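Local coordinates for metal-dependent hydrolase (Lactobacillus plantarum, PDB 2F6K), which probably acts as a metal-dependent decarboxylase of the amidohydrolase superfamily, like the enzymes that remove carbon dioxide from aminocarboxymuconate semialdehyde in tryptophan breakdown, at residues D145-V151 / Y196-I202; L188-E194 / Y225-V229. All blocks are in the same frame, centred on the assembly; numbering follows the deposited sequence.

Contact 1 (D145-V151 / Y196-I202); sequences DARQAIV and YPNIKVI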
loop_
_atom_site.group_PDB
_atom_site.type_symbol
_atom_site.label_atom_id
_atom_site.label_comp_id
_atom_site.label_asym_id
_atom_site.label_seq_id
_atom_site.Cartn_x
_atom_site.Cartn_y
_atom_site.Cartn_z
ATOM N N ASP A 145 29.887 10.795 -8.932
ATOM C CA ASP A 145 30.171 12.179 -9.291
ATOM C C ASP A 145 31.673 12.396 -9.464
ATOM O O ASP A 145 32.110 13.177 -10.308
ATOM C CB ASP A 145 29.639 13.136 -8.226
ATOM C CG ASP A 145 29.646 14.586 -8.691
ATOM O OD1 ASP A 145 28.836 14.945 -9.573
ATOM O OD2 ASP A 145 30.468 15.368 -8.183
ATOM N N ALA A 146 32.466 11.696 -8.665
ATOM C CA ALA A 146 33.912 11.837 -8.749
ATOM C C ALA A 146 34.433 11.355 -10.102
ATOM O O ALA A 146 35.520 11.745 -10.535
ATOM C CB ALA A 146 34.579 11.065 -7.615
ATOM N N ARG A 147 33.656 10.509 -10.769
ATOM C CA ARG A 147 34.065 9.985 -12.068
ATOM C C ARG A 147 33.267 10.591 -13.212
ATOM O O ARG A 147 33.410 10.169 -14.358
ATOM C CB ARG A 147 33.928 8.458 -12.084
ATOM C CG ARG A 147 34.772 7.772 -11.024
ATOM C CD ARG A 147 34.480 6.280 -10.894
ATOM N NE ARG A 147 35.475 5.628 -10.039
ATOM C CZ ARG A 147 35.571 5.804 -8.724
ATOM N NH1 ARG A 147 34.721 6.608 -8.097
ATOM N NH2 ARG A 147 36.537 5.200 -8.043
ATOM N N GLN A 148 32.437 11.588 -12.911
ATOM C CA GLN A 148 31.626 12.235 -13.949
ATOM C C GLN A 148 30.931 11.144 -14.746
ATOM O O GLN A 148 30.852 11.205 -15.967
ATOM C CB GLN A 148 32.520 13.049 -14.881
ATOM C CG GLN A 148 33.163 14.252 -14.227
ATOM C CD GLN A 148 34.496 14.599 -14.849
ATOM O OE1 GLN A 148 35.460 13.843 -14.718
ATOM N NE2 GLN A 148 34.563 15.742 -15.530
ATOM N N ALA A 149 30.433 10.146 -14.030
ATOM C CA ALA A 149 29.775 9.002 -14.630
ATOM C C ALA A 149 28.398 9.245 -15.260
ATOM O O ALA A 149 27.635 10.146 -14.865
ATOM C CB ALA A 149 29.670 7.892 -13.584
ATOM N N ILE A 150 28.101 8.426 -16.261
ATOM C CA ILE A 150 26.813 8.459 -16.923
ATOM C C ILE A 150 25.930 7.550 -16.054
ATOM O O ILE A 150 26.307 6.415 -15.748
ATOM C CB ILE A 150 26.900 7.849 -18.340
ATOM C CG1 ILE A 150 27.715 8.765 -19.260
ATOM C CG2 ILE A 150 25.495 7.610 -18.894
ATOM C CD1 ILE A 150 28.159 8.103 -20.536
ATOM N N VAL A 151 24.774 8.051 -15.636
ATOM C CA VAL A 151 23.853 7.268 -14.831
ATOM C C VAL A 151 22.514 7.218 -15.558
ATOM O O VAL A 151 21.827 8.235 -15.695
ATOM C CB VAL A 151 23.660 7.891 -13.440
ATOM C CG1 VAL A 151 22.545 7.190 -12.712
ATOM C CG2 VAL A 151 24.948 7.783 -12.638
ATOM N N TYR A 196 25.550 16.750 -7.116
ATOM C CA TYR A 196 26.355 15.897 -7.987
ATOM C C TYR A 196 26.235 16.364 -9.434
ATOM O O TYR A 196 25.798 15.612 -10.307
ATOM C CB TYR A 196 25.904 14.442 -7.859
ATOM C CG TYR A 196 25.741 14.006 -6.423
ATOM C CD1 TYR A 196 24.474 13.838 -5.867
ATOM C CD2 TYR A 196 26.852 13.831 -5.595
ATOM C CE1 TYR A 196 24.317 13.512 -4.515
ATOM C CE2 TYR A 196 26.707 13.506 -4.244
ATOM C CZ TYR A 196 25.440 13.350 -3.710
ATOM O OH TYR A 196 25.299 13.045 -2.376
ATOM N N PRO A 197 26.659 17.612 -9.706
ATOM C CA PRO A 197 26.621 18.253 -11.024
ATOM C C PRO A 197 27.401 17.534 -12.115
ATOM O O PRO A 197 27.092 17.670 -13.296
ATOM C CB PRO A 197 27.196 19.635 -10.741
ATOM C CG PRO A 197 28.242 19.329 -9.724
ATOM C CD PRO A 197 27.492 18.406 -8.780
ATOM N N ASN A 198 28.401 16.764 -11.713
ATOM C CA ASN A 198 29.250 16.058 -12.658
ATOM C C ASN A 198 28.658 14.784 -13.223
ATOM O O ASN A 198 29.141 14.268 -14.234
ATOM C CB ASN A 198 30.598 15.773 -12.001
ATOM C CG ASN A 198 31.246 17.036 -11.483
ATOM O OD1 ASN A 198 31.531 17.952 -12.261
ATOM N ND2 ASN A 198 31.462 17.110 -10.167
ATOM N N ILE A 199 27.621 14.265 -12.576
ATOM C CA ILE A 199 26.989 13.056 -13.072
ATOM C C ILE A 199 26.128 13.432 -14.261
ATOM O O ILE A 199 25.490 14.481 -14.264
ATOM C CB ILE A 199 26.088 12.407 -12.013
ATOM C CG1 ILE A 199 26.934 11.976 -10.810
ATOM C CG2 ILE A 199 25.348 11.215 -12.627
ATOM C CD1 ILE A 199 26.134 11.373 -9.677
ATOM N N LYS A 200 26.124 12.578 -15.276
ATOM C CA LYS A 200 25.323 12.817 -16.466
ATOM C C LYS A 200 24.173 11.830 -16.401
ATOM O O LYS A 200 24.333 10.645 -16.698
ATOM C CB LYS A 200 26.163 12.582 -17.711
ATOM C CG LYS A 200 27.373 13.487 -17.783
ATOM C CD LYS A 200 28.461 12.879 -18.650
ATOM C CE LYS A 200 29.643 13.817 -18.746
ATOM N NZ LYS A 200 30.038 14.321 -17.391
ATOM N N VAL A 201 23.015 12.337 -15.995
ATOM C CA VAL A 201 21.820 11.529 -15.839
ATOM C C VAL A 201 20.960 11.420 -17.089
ATOM O O VAL A 201 20.485 12.417 -17.627
ATOM C CB VAL A 201 20.963 12.098 -14.692
ATOM C CG1 VAL A 201 19.677 11.309 -14.532
ATOM C CG2 VAL A 201 21.769 12.085 -13.413
ATOM N N ILE A 202 20.762 10.192 -17.548
ATOM C CA ILE A 202 19.912 9.940 -18.706
ATOM C C ILE A 202 18.532 9.504 -18.186
ATOM O O ILE A 202 18.419 8.475 -17.509
ATOM C CB ILE A 202 20.468 8.791 -19.579
ATOM C CG1 ILE A 202 21.862 9.146 -20.107
ATOM C CG2 ILE A 202 19.506 8.500 -20.729
ATOM C CD1 ILE A 202 22.529 8.006 -20.889
#
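I150 and V151 pair with K200 and V201 as neighbouring parallel strands of the amidohydrolase TIM barrel, at the end where the chain enters both strands. Three backbone hydrogen bonds join them: K200 N to A149 O (2.9 Å), V151 N to K200 O (2.8 Å) and I202 N to V151 O (2.9 Å). Ahead of the strands, the carboxylate of D145 holds the beta turn Y196-I199. D145 OD1 accepts N198 N at 2.8 Å on the syn side and, weakly, I199 N. D145 OD2 receives N198 ND2 at 2.8 Å; the hydrogen lies near the line of the bond (161°), but the nitrogen stands above the carboxylate plane. With CG anti to the backbone N (chi1 -168°), D145 swings its carboxylate onto this turn. V151 CG2 meets I199 CG2 at 3.5 Å, while on the opposite face of the sheet I150 CG2 meets I202 CD1 at 3.6 Å. K200 bends at its last torsion, and its NZ weakly binds N198 O at 3.3 Å. L144 of helix 138-145 packs on V151 and I199, and L304 of helix 290-306 on I150 and K200; V121 and Y237 extend the sheet.

Contact 2 (L188-E194 / Y225-V229); sequences LKYHFFE and YQVDV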
loop_
_atom_site.group_PDB
_atom_site.type_symbol
_atom_site.label_atom_id
_atom_site.label_comp_id
_atom_site.label_asym_id
_atom_site.label_seq_id
_atom_site.Cartn_x
_atom_site.Cartn_y
_atom_site.Cartn_z
ATOM N N LEU A 188 14.906 16.031 -7.314
ATOM C CA LEU A 188 14.863 17.476 -7.168
ATOM C C LEU A 188 14.870 17.772 -5.673
ATOM O O LEU A 188 15.676 18.550 -5.180
ATOM C CB LEU A 188 13.589 18.046 -7.791
ATOM C CG LEU A 188 13.474 17.973 -9.312
ATOM C CD1 LEU A 188 12.149 18.605 -9.755
ATOM C CD2 LEU A 188 14.664 18.687 -9.946
ATOM N N LYS A 189 13.955 17.122 -4.965
ATOM C CA LYS A 189 13.807 17.286 -3.529
ATOM C C LYS A 189 15.133 17.152 -2.769
ATOM O O LYS A 189 15.408 17.922 -1.848
ATOM C CB LYS A 189 12.801 16.261 -3.006
ATOM C CG LYS A 189 12.610 16.269 -1.486
ATOM C CD LYS A 189 11.683 15.133 -1.052
ATOM C CE LYS A 189 11.650 14.963 0.465
ATOM N NZ LYS A 189 11.128 16.181 1.137
ATOM N N TYR A 190 15.955 16.183 -3.155
ATOM C CA TYR A 190 17.227 15.969 -2.478
ATOM C C TYR A 190 18.428 16.709 -3.071
ATOM O O TYR A 190 19.571 16.407 -2.740
ATOM C CB TYR A 190 17.510 14.470 -2.392
ATOM C CG TYR A 190 16.596 13.771 -1.408
ATOM C CD1 TYR A 190 16.601 14.129 -0.058
ATOM C CD2 TYR A 190 15.705 12.774 -1.825
ATOM C CE1 TYR A 190 15.743 13.516 0.856
ATOM C CE2 TYR A 190 14.835 12.153 -0.918
ATOM C CZ TYR A 190 14.861 12.532 0.422
ATOM O OH TYR A 190 14.001 11.951 1.328
ATOM N N HIS A 191 18.156 17.676 -3.946
ATOM C CA HIS A 191 19.191 18.487 -4.570
ATOM C C HIS A 191 20.270 17.652 -5.245
ATOM O O HIS A 191 21.452 18.000 -5.222
ATOM C CB HIS A 191 19.826 19.401 -3.520
ATOM C CG HIS A 191 18.826 20.109 -2.658
ATOM N ND1 HIS A 191 18.378 19.594 -1.460
ATOM C CD2 HIS A 191 18.150 21.266 -2.846
ATOM C CE1 HIS A 191 17.469 20.405 -0.947
ATOM N NE2 HIS A 191 17.312 21.426 -1.769
ATOM N N PHE A 192 19.853 16.555 -5.865
ATOM C CA PHE A 192 20.782 15.658 -6.527
ATOM C C PHE A 192 21.669 16.336 -7.575
ATOM O O PHE A 192 22.897 16.205 -7.542
ATOM C CB PHE A 192 20.005 14.494 -7.156
ATOM C CG PHE A 192 20.883 13.426 -7.742
ATOM C CD1 PHE A 192 21.499 13.606 -8.972
ATOM C CD2 PHE A 192 21.110 12.243 -7.048
ATOM C CE1 PHE A 192 22.336 12.621 -9.508
ATOM C CE2 PHE A 192 21.945 11.249 -7.574
ATOM C CZ PHE A 192 22.557 11.441 -8.807
ATOM N N PHE A 193 21.054 17.066 -8.499
ATOM C CA PHE A 193 21.797 17.725 -9.572
ATOM C C PHE A 193 22.694 18.866 -9.084
ATOM O O PHE A 193 23.706 19.196 -9.706
ATOM C CB PHE A 193 20.800 18.216 -10.615
ATOM C CG PHE A 193 19.819 17.155 -11.040
ATOM C CD1 PHE A 193 20.216 16.115 -11.879
ATOM C CD2 PHE A 193 18.516 17.160 -10.549
ATOM C CE1 PHE A 193 19.333 15.092 -12.221
ATOM C CE2 PHE A 193 17.623 16.139 -10.888
ATOM C CZ PHE A 193 18.036 15.100 -11.727
ATOM N N GLU A 194 22.314 19.451 -7.956
ATOM C CA GLU A 194 23.048 20.541 -7.337
ATOM C C GLU A 194 24.272 19.961 -6.623
ATOM O O GLU A 194 25.371 20.497 -6.724
ATOM C CB GLU A 194 22.116 21.233 -6.347
ATOM C CG GLU A 194 22.616 22.492 -5.685
ATOM C CD GLU A 194 21.515 23.139 -4.840
ATOM O OE1 GLU A 194 20.477 23.539 -5.411
ATOM O OE2 GLU A 194 21.671 23.242 -3.606
ATOM N N TYR A 225 12.258 23.603 -2.806
ATOM C CA TYR A 225 13.485 22.856 -3.068
ATOM C C TYR A 225 14.639 23.769 -3.462
ATOM O O TYR A 225 15.780 23.326 -3.563
ATOM C CB TYR A 225 13.269 21.831 -4.183
ATOM C CG TYR A 225 12.233 20.776 -3.885
ATOM C CD1 TYR A 225 11.884 20.453 -2.571
ATOM C CD2 TYR A 225 11.638 20.058 -4.922
ATOM C CE1 TYR A 225 10.976 19.441 -2.302
ATOM C CE2 TYR A 225 10.732 19.045 -4.665
ATOM C CZ TYR A 225 10.407 18.741 -3.356
ATOM O OH TYR A 225 9.520 17.724 -3.105
ATOM N N GLN A 226 14.338 25.042 -3.685
ATOM C CA GLN A 226 15.357 25.999 -4.090
ATOM C C GLN A 226 16.015 25.525 -5.385
ATOM O O GLN A 226 17.219 25.702 -5.593
ATOM C CB GLN A 226 16.405 26.152 -2.990
ATOM C CG GLN A 226 15.856 26.741 -1.690
ATOM C CD GLN A 226 15.249 28.147 -1.851
ATOM O OE1 GLN A 226 15.211 28.714 -2.945
ATOM N NE2 GLN A 226 14.772 28.708 -0.747
ATOM N N VAL A 227 15.205 24.917 -6.250
ATOM C CA VAL A 227 15.678 24.398 -7.532
ATOM C C VAL A 227 14.855 24.937 -8.712
ATOM O O VAL A 227 13.638 25.106 -8.616
ATOM C CB VAL A 227 15.626 22.844 -7.542
ATOM C CG1 VAL A 227 16.082 22.296 -8.879
ATOM C CG2 VAL A 227 16.518 22.297 -6.449
ATOM N N ASP A 228 15.531 25.228 -9.820
ATOM C CA ASP A 228 14.848 25.721 -11.013
ATOM C C ASP A 228 14.707 24.503 -11.924
ATOM O O ASP A 228 15.668 24.086 -12.566
ATOM C CB ASP A 228 15.685 26.806 -11.697
ATOM C CG ASP A 228 14.962 27.454 -12.865
ATOM O OD1 ASP A 228 14.392 26.715 -13.702
ATOM O OD2 ASP A 228 14.972 28.704 -12.947
ATOM N N VAL A 229 13.513 23.927 -11.969
ATOM C CA VAL A 229 13.282 22.729 -12.763
ATOM C C VAL A 229 13.693 22.887 -14.228
ATOM O O VAL A 229 14.199 21.944 -14.848
ATOM C CB VAL A 229 11.790 22.269 -12.634
ATOM C CG1 VAL A 229 10.851 23.277 -13.288
ATOM C CG2 VAL A 229 11.622 20.877 -13.220
HETATM O O HOH W 1 8.463 17.516 -0.597
#
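K189 and Y225 bring the two backbones nearest each other, their CA atoms 5.6 Å apart, where helix 171-189 ends beside the last turn of helix 210-225. The Y225 ring lies flat against the lysine's backbone: K189 CA sits 3.5 Å from the ring centroid and only 3° off the ring normal, a CH-pi contact. K189 CB lies over the same face, 3.5 Å from Y225 CZ, with K189 CG near Y225 CE1, past the rim of the ring. The Y225 side chain, its CG anti to the carbonyl carbon (chi1 -61°), is thereby laid over K189 CA. Its OH shares a water at 2.7 Å, lying in the ring plane at the edge, and the same water accepts a long, weak bond from K189 NZ at 3.4 Å. The helix under the ring finishes in a Schellman motif, in which H191, with positive phi (53°), takes the C-prime position: H191 N bonds to L188 O and F192 N to M187 O. H191 is also the N-cap of helix 192-195, and its imidazole lies beside the tyrosine backbone, NE2 3.0 Å from Y225 O with the oxygen at the ring edge and near its plane. L188 supplies the apolar part. Its two methyls part company, CD2 meeting V227 CG1 at 4.0 Å and CD1 reaching V229 CG2 at 4.2 Å, while L188 CB touches Y225 CD2 obliquely. V232 of helix 229-235 backs both L188 and V227, and I217 of helix 210-225 also packs on L188. The assembly meets this part of the helical layer too: K189 NZ donates to I167 O of the second subunit, whose L169 packs on Y225, and Y190 OH is hydrogen-bonded to G64 O of the third subunit.

Overall arrangement
The centres of contacts 1 and 2 lie about 15 Å apart, on the same side of the chain's centre and within one TIM-barrel domain. Along the chain their segments alternate: strand 150-154 leads to helix 171-189, and helix 192-195 runs directly into strand 200-203, before helix 210-225 brings the chain back to contact 2. Contact 1 belongs to the barrel sheet, contact 2 to the helical layer outside it. They touch through helix 192-195, where F192 CZ lies 3.7 Å from I199 CD1, and V201 packs on F192 and F193. In contact 1 the I202 side chain is about 11 Å from the manganese, whereas contact 2 faces neighbouring subunits.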